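PDB 6VPD: glutathione peroxidase from Hypocrea jecorina, which probably reduces hydroperoxides to the corresponding alcohols, drawing its electrons from the dithiol of thioredoxin. Local coordinates for residues C92-S97 with K123-G128; V54-S59 with P133-L138. All coordinates share one frame; numbering follows the deposited sequence.

Interaction 1 of 2, residues C92-S97 with K123-G128; sequences CNQFGS and KINVNG
Q94 reaches the backbone of V126 and N127 with its side-chain amide. Q94 NE2 donates to N127 O at 2.9 Å, nearly straight at 168°. The carbonyl oxygen lies close to the amide plane of Q94, while NE2 sits above the carbonyl plane of N127. Q94 OE1 faces two backbone N-H groups, N127 N at 3.0 Å and V126 N at 3.2 Å, and both bonds are weak and bent. With CG anti to the carbonyl carbon (chi1 -76°), the extended chain carries the amide across to residues 123-128.

Apolar contacts centre on V126. V126 CG2 lies 3.8 Å from F95 CZ, at the edge of the ring and near its plane. C92 SG approaches the same methyl, V126 CG2, at 3.9 Å. N127 ND2 comes within 3.6 Å of F95 CZ, but its hydrogen bond goes to V151 O.

An alanine in place of Q94 would probably cost N127 O its one good bond from this side chain and the N-H groups of V126 and N127 their weak acceptor. C92-F95 belong to the FPCNQFG signature of glutathione peroxidases. One good donor bond and two weak acceptor bonds thus tie the loop after strand 85-92 to residues 123-128, in the same long connection to helix 133-141.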
loop_
_atom_site.group_PDB
_atom_site.type_symbol
_atom_site.label_atom_id
_atom_site.label_comp_id
_atom_site.label_asym_id
_atom_site.label_seq_id
_atom_site.Cartn_x
_atom_site.Cartn_y
_atom_site.Cartn_z
ATOM N N CYS A 92 -6.282 12.269 7.918
ATOM C CA CYS A 92 -4.907 12.174 8.396
ATOM C C CYS A 92 -3.979 12.788 7.364
ATOM O O CYS A 92 -3.965 12.366 6.201
ATOM C CB CYS A 92 -4.515 10.725 8.661
ATOM S SG CYS A 92 -3.083 10.598 9.727
ATOM N N ASN A 93 -3.202 13.772 7.803
ATOM C CA ASN A 93 -2.252 14.474 6.958
ATOM C C ASN A 93 -0.878 13.821 6.955
ATOM O O ASN A 93 0.021 14.310 6.266
ATOM C CB ASN A 93 -2.121 15.926 7.424
ATOM C CG ASN A 93 -1.515 16.035 8.821
ATOM O OD1 ASN A 93 -1.492 15.056 9.582
ATOM N ND2 ASN A 93 -1.027 17.235 9.171
ATOM N N GLN A 94 -0.700 12.726 7.691
ATOM C CA GLN A 94 0.618 12.156 7.931
ATOM C C GLN A 94 1.185 11.376 6.756
ATOM O O GLN A 94 2.291 10.859 6.884
ATOM C CB GLN A 94 0.589 11.232 9.154
ATOM C CG GLN A 94 0.555 11.932 10.499
ATOM C CD GLN A 94 0.577 10.956 11.689
ATOM O OE1 GLN A 94 0.107 9.824 11.592
ATOM N NE2 GLN A 94 1.116 11.404 12.815
ATOM N N PHE A 95 0.501 11.255 5.618
ATOM C CA PHE A 95 1.009 10.423 4.514
ATOM C C PHE A 95 1.102 11.258 3.228
ATOM O O PHE A 95 0.422 10.991 2.234
ATOM C CB PHE A 95 0.137 9.164 4.315
ATOM C CG PHE A 95 0.005 8.319 5.557
ATOM C CD1 PHE A 95 1.006 7.430 5.921
ATOM C CD2 PHE A 95 -1.120 8.430 6.377
ATOM C CE1 PHE A 95 0.884 6.665 7.081
ATOM C CE2 PHE A 95 -1.245 7.677 7.532
ATOM C CZ PHE A 95 -0.249 6.795 7.883
ATOM N N GLY A 96 1.969 12.269 3.247
ATOM C CA GLY A 96 2.304 13.045 2.056
ATOM C C GLY A 96 3.767 13.460 2.038
ATOM O O GLY A 96 4.287 13.936 3.056
ATOM N N SER A 97 4.440 13.310 0.897
ATOM C CA SER A 97 5.888 13.463 0.833
ATOM C C SER A 97 6.301 14.787 0.187
ATOM O O SER A 97 5.746 15.212 -0.834
ATOM C CB SER A 97 6.526 12.287 0.088
ATOM O OG SER A 97 7.931 12.297 0.279
ATOM N N LYS A 123 -9.855 15.682 12.300
ATOM C CA LYS A 123 -8.538 15.252 11.848
ATOM C C LYS A 123 -7.727 14.765 13.041
ATOM O O LYS A 123 -7.773 15.357 14.122
ATOM C CB LYS A 123 -7.804 16.388 11.134
ATOM C CG LYS A 123 -6.365 16.056 10.733
ATOM C CD LYS A 123 -5.373 17.053 11.376
ATOM C CE LYS A 123 -4.000 16.408 11.711
ATOM N NZ LYS A 123 -2.910 17.409 11.964
ATOM N N ILE A 124 -6.997 13.662 12.852
ATOM C CA ILE A 124 -6.179 13.086 13.915
ATOM C C ILE A 124 -4.839 12.610 13.359
ATOM O O ILE A 124 -4.617 12.524 12.144
ATOM C CB ILE A 124 -6.873 11.910 14.631
ATOM C CG1 ILE A 124 -7.260 10.837 13.631
ATOM C CG2 ILE A 124 -8.080 12.369 15.462
ATOM C CD1 ILE A 124 -7.543 9.568 14.317
ATOM N N ASN A 125 -3.944 12.286 14.278
ATOM C CA ASN A 125 -2.726 11.578 13.945
ATOM C C ASN A 125 -2.908 10.110 14.277
ATOM O O ASN A 125 -3.371 9.771 15.370
ATOM C CB ASN A 125 -1.544 12.171 14.702
ATOM C CG ASN A 125 -1.127 13.496 14.133
ATOM O OD1 ASN A 125 -0.362 13.549 13.176
ATOM N ND2 ASN A 125 -1.671 14.576 14.680
ATOM N N VAL A 126 -2.575 9.242 13.318
ATOM C CA VAL A 126 -2.631 7.809 13.578
ATOM C C VAL A 126 -1.303 7.245 14.045
ATOM O O VAL A 126 -1.269 6.097 14.503
ATOM C CB VAL A 126 -3.102 7.008 12.342
ATOM C CG1 VAL A 126 -4.477 7.489 11.891
ATOM C CG2 VAL A 126 -2.086 7.077 11.203
ATOM N N ASN A 127 -0.214 8.013 13.964
ATOM C CA ASN A 127 1.123 7.501 14.241
ATOM C C ASN A 127 1.907 8.492 15.082
ATOM O O ASN A 127 1.599 9.681 15.127
ATOM C CB ASN A 127 1.888 7.217 12.956
ATOM C CG ASN A 127 1.419 5.965 12.291
ATOM O OD1 ASN A 127 0.979 5.039 12.971
ATOM N ND2 ASN A 127 1.487 5.918 10.964
ATOM N N GLY A 128 2.924 7.981 15.758
ATOM C CA GLY A 128 3.717 8.798 16.644
ATOM C C GLY A 128 3.177 8.807 18.055
ATOM O O GLY A 128 2.126 8.235 18.374
#

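Interaction 2 of 2, residues V54-S59 with P133-L138; sequences VVNTAS and PLYKWL
V54 and Y135 meet where strand 54-58 faces helix 133-138. The two axes are 11.7 Å apart at their closest, with an angle of 121° between their directions. V54 points its side chain toward the helix. Its CG1, anti to the backbone N (chi1 173°), touches two helix residues. V54 CG1 lies 3.3 Å from Y135 OH and 3.8 Å from L138 CD1. The side chains of V54 and Y135 run antiparallel alongside each other. L138 CD1 also sits 4.1 Å above the Y135 ring, over its centre, so leucine, valine and tyrosine pack as one cluster. F158 and I160 of strand 157-160 extend this cluster around L138.

V55 turns its side chain away from the helix. Its backbone bonds instead to L88 and F90 of the neighbouring strand 85-92. Its carbonyl carbon still passes near the tyrosine hydroxyl.

N56 faces the helix again, and its CB is 3.7 Å from Y135 OH. The polar link here is a water. The water donates to N56 OD1 at 2.8 Å and is hydrogen-bonded to Y135 OH at 2.8 Å. It lies at the edge of the tyrosine ring, in its plane. N56 ND2 bonds to W153 O, so both ends of this buried amide have partners.

The contact joins the central sheet of the thioredoxin fold to a helix packed on it. A small apolar patch at V54 and a water bridge at N56 make it up, and the water gives the tyrosine hydroxyl and N56 OD1 each a polar partner.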
loop_
_atom_site.group_PDB
_atom_site.type_symbol
_atom_site.label_atom_id
_atom_site.label_comp_id
_atom_site.label_asym_id
_atom_site.label_seq_id
_atom_site.Cartn_x
_atom_site.Cartn_y
_atom_site.Cartn_z
ATOM N N VAL A 54 -13.305 1.268 10.806
ATOM C CA VAL A 54 -12.549 2.478 11.085
ATOM C C VAL A 54 -11.530 2.601 9.976
ATOM O O VAL A 54 -10.840 1.629 9.656
ATOM C CB VAL A 54 -11.864 2.417 12.465
ATOM C CG1 VAL A 54 -10.944 3.600 12.658
ATOM C CG2 VAL A 54 -12.886 2.356 13.600
ATOM N N VAL A 55 -11.471 3.765 9.346
ATOM C CA VAL A 55 -10.567 3.976 8.226
ATOM C C VAL A 55 -9.978 5.382 8.352
ATOM O O VAL A 55 -10.694 6.334 8.681
ATOM C CB VAL A 55 -11.285 3.744 6.881
ATOM C CG1 VAL A 55 -12.344 4.779 6.657
ATOM C CG2 VAL A 55 -10.299 3.751 5.722
ATOM N N ASN A 56 -8.657 5.491 8.197
ATOM C CA ASN A 56 -7.969 6.776 8.162
ATOM C C ASN A 56 -7.961 7.286 6.724
ATOM O O ASN A 56 -7.406 6.640 5.822
ATOM C CB ASN A 56 -6.542 6.658 8.675
ATOM C CG ASN A 56 -5.773 5.630 7.922
ATOM O OD1 ASN A 56 -6.263 4.509 7.731
ATOM N ND2 ASN A 56 -4.586 5.992 7.447
ATOM N N THR A 57 -8.575 8.437 6.513
ATOM C CA THR A 57 -8.727 8.973 5.175
ATOM C C THR A 57 -7.662 10.028 4.906
ATOM O O THR A 57 -7.017 10.549 5.820
ATOM C CB THR A 57 -10.130 9.555 4.977
ATOM O OG1 THR A 57 -10.459 10.403 6.086
ATOM C CG2 THR A 57 -11.139 8.439 4.888
ATOM N N ALA A 58 -7.470 10.295 3.618
ATOM C CA ALA A 58 -6.558 11.329 3.173
ATOM C C ALA A 58 -7.060 12.700 3.592
ATOM O O ALA A 58 -8.249 13.007 3.477
ATOM C CB ALA A 58 -6.416 11.281 1.656
ATOM N N SER A 59 -6.144 13.531 4.082
ATOM C CA SER A 59 -6.458 14.945 4.243
ATOM C C SER A 59 -6.569 15.633 2.878
ATOM O O SER A 59 -7.534 16.359 2.615
ATOM C CB SER A 59 -5.402 15.608 5.124
ATOM O OG SER A 59 -5.909 16.796 5.692
ATOM N N PRO A 133 -5.345 8.569 21.122
ATOM C CA PRO A 133 -5.380 7.352 21.958
ATOM C C PRO A 133 -6.133 6.203 21.322
ATOM O O PRO A 133 -5.723 5.049 21.479
ATOM C CB PRO A 133 -6.062 7.825 23.255
ATOM C CG PRO A 133 -5.747 9.284 23.329
ATOM C CD PRO A 133 -5.676 9.786 21.893
ATOM N N LEU A 134 -7.213 6.486 20.585
ATOM C CA LEU A 134 -7.936 5.424 19.887
ATOM C C LEU A 134 -7.012 4.610 18.980
ATOM O O LEU A 134 -7.039 3.374 18.998
ATOM C CB LEU A 134 -9.083 6.019 19.075
ATOM C CG LEU A 134 -9.741 4.955 18.186
ATOM C CD1 LEU A 134 -10.389 3.822 19.017
ATOM C CD2 LEU A 134 -10.710 5.552 17.166
ATOM N N TYR A 135 -6.198 5.291 18.163
ATOM C CA TYR A 135 -5.318 4.577 17.242
ATOM C C TYR A 135 -4.167 3.885 17.956
ATOM O O TYR A 135 -3.688 2.848 17.478
ATOM C CB TYR A 135 -4.780 5.520 16.167
ATOM C CG TYR A 135 -5.663 5.471 14.964
ATOM C CD1 TYR A 135 -5.443 4.545 13.973
ATOM C CD2 TYR A 135 -6.776 6.292 14.868
ATOM C CE1 TYR A 135 -6.272 4.460 12.882
ATOM C CE2 TYR A 135 -7.626 6.213 13.771
ATOM C CZ TYR A 135 -7.360 5.296 12.780
ATOM O OH TYR A 135 -8.187 5.203 11.693
ATOM N N LYS A 136 -3.697 4.425 19.085
ATOM C CA LYS A 136 -2.733 3.667 19.873
ATOM C C LYS A 136 -3.322 2.323 20.299
ATOM O O LYS A 136 -2.651 1.285 20.233
ATOM C CB LYS A 136 -2.281 4.486 21.077
ATOM C CG LYS A 136 -1.377 5.656 20.701
ATOM C CD LYS A 136 -0.783 6.333 21.923
ATOM C CE LYS A 136 -0.074 7.651 21.524
ATOM N NZ LYS A 136 0.539 8.350 22.691
ATOM N N TRP A 137 -4.601 2.311 20.672
ATOM C CA TRP A 137 -5.252 1.064 21.052
ATOM C C TRP A 137 -5.462 0.146 19.846
ATOM O O TRP A 137 -5.117 -1.041 19.901
ATOM C CB TRP A 137 -6.575 1.376 21.745
ATOM C CG TRP A 137 -7.344 0.178 22.179
ATOM C CD1 TRP A 137 -7.146 -0.565 23.313
ATOM C CD2 TRP A 137 -8.460 -0.410 21.500
ATOM N NE1 TRP A 137 -8.073 -1.573 23.377
ATOM C CE2 TRP A 137 -8.890 -1.503 22.275
ATOM C CE3 TRP A 137 -9.148 -0.106 20.324
ATOM C CZ2 TRP A 137 -9.970 -2.298 21.903
ATOM C CZ3 TRP A 137 -10.200 -0.906 19.947
ATOM C CH2 TRP A 137 -10.603 -1.984 20.732
ATOM N N LEU A 138 -6.037 0.674 18.748
ATOM C CA LEU A 138 -6.266 -0.140 17.551
ATOM C C LEU A 138 -4.989 -0.833 17.078
ATOM O O LEU A 138 -5.022 -1.989 16.653
ATOM C CB LEU A 138 -6.828 0.719 16.411
ATOM C CG LEU A 138 -8.292 1.168 16.488
ATOM C CD1 LEU A 138 -8.656 2.000 15.280
ATOM C CD2 LEU A 138 -9.251 0.009 16.636
HETATM O O HOH W 1 -7.184 3.191 10.065
#

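Overall arrangement
Interactions 1 and 2 lie side by side, with centres about 9 Å apart. The two segments of interaction 1 fall between those of interaction 2 in sequence. The order is 54-59, 92-97, 123-128, then 133-138. Strands 51-58 and 85-92 are parallel neighbours in the mixed sheet, and residues 92-97 begin at the end of strand 85-92. Residues 123-128 belong to the connection that leads to helix 133-141. Y135 joins the two contacts, as its ring packs against I124 and V126. F95 also touches N56. The long connection between strand and helix is therefore anchored to the same thioredoxin-fold core that the helix covers.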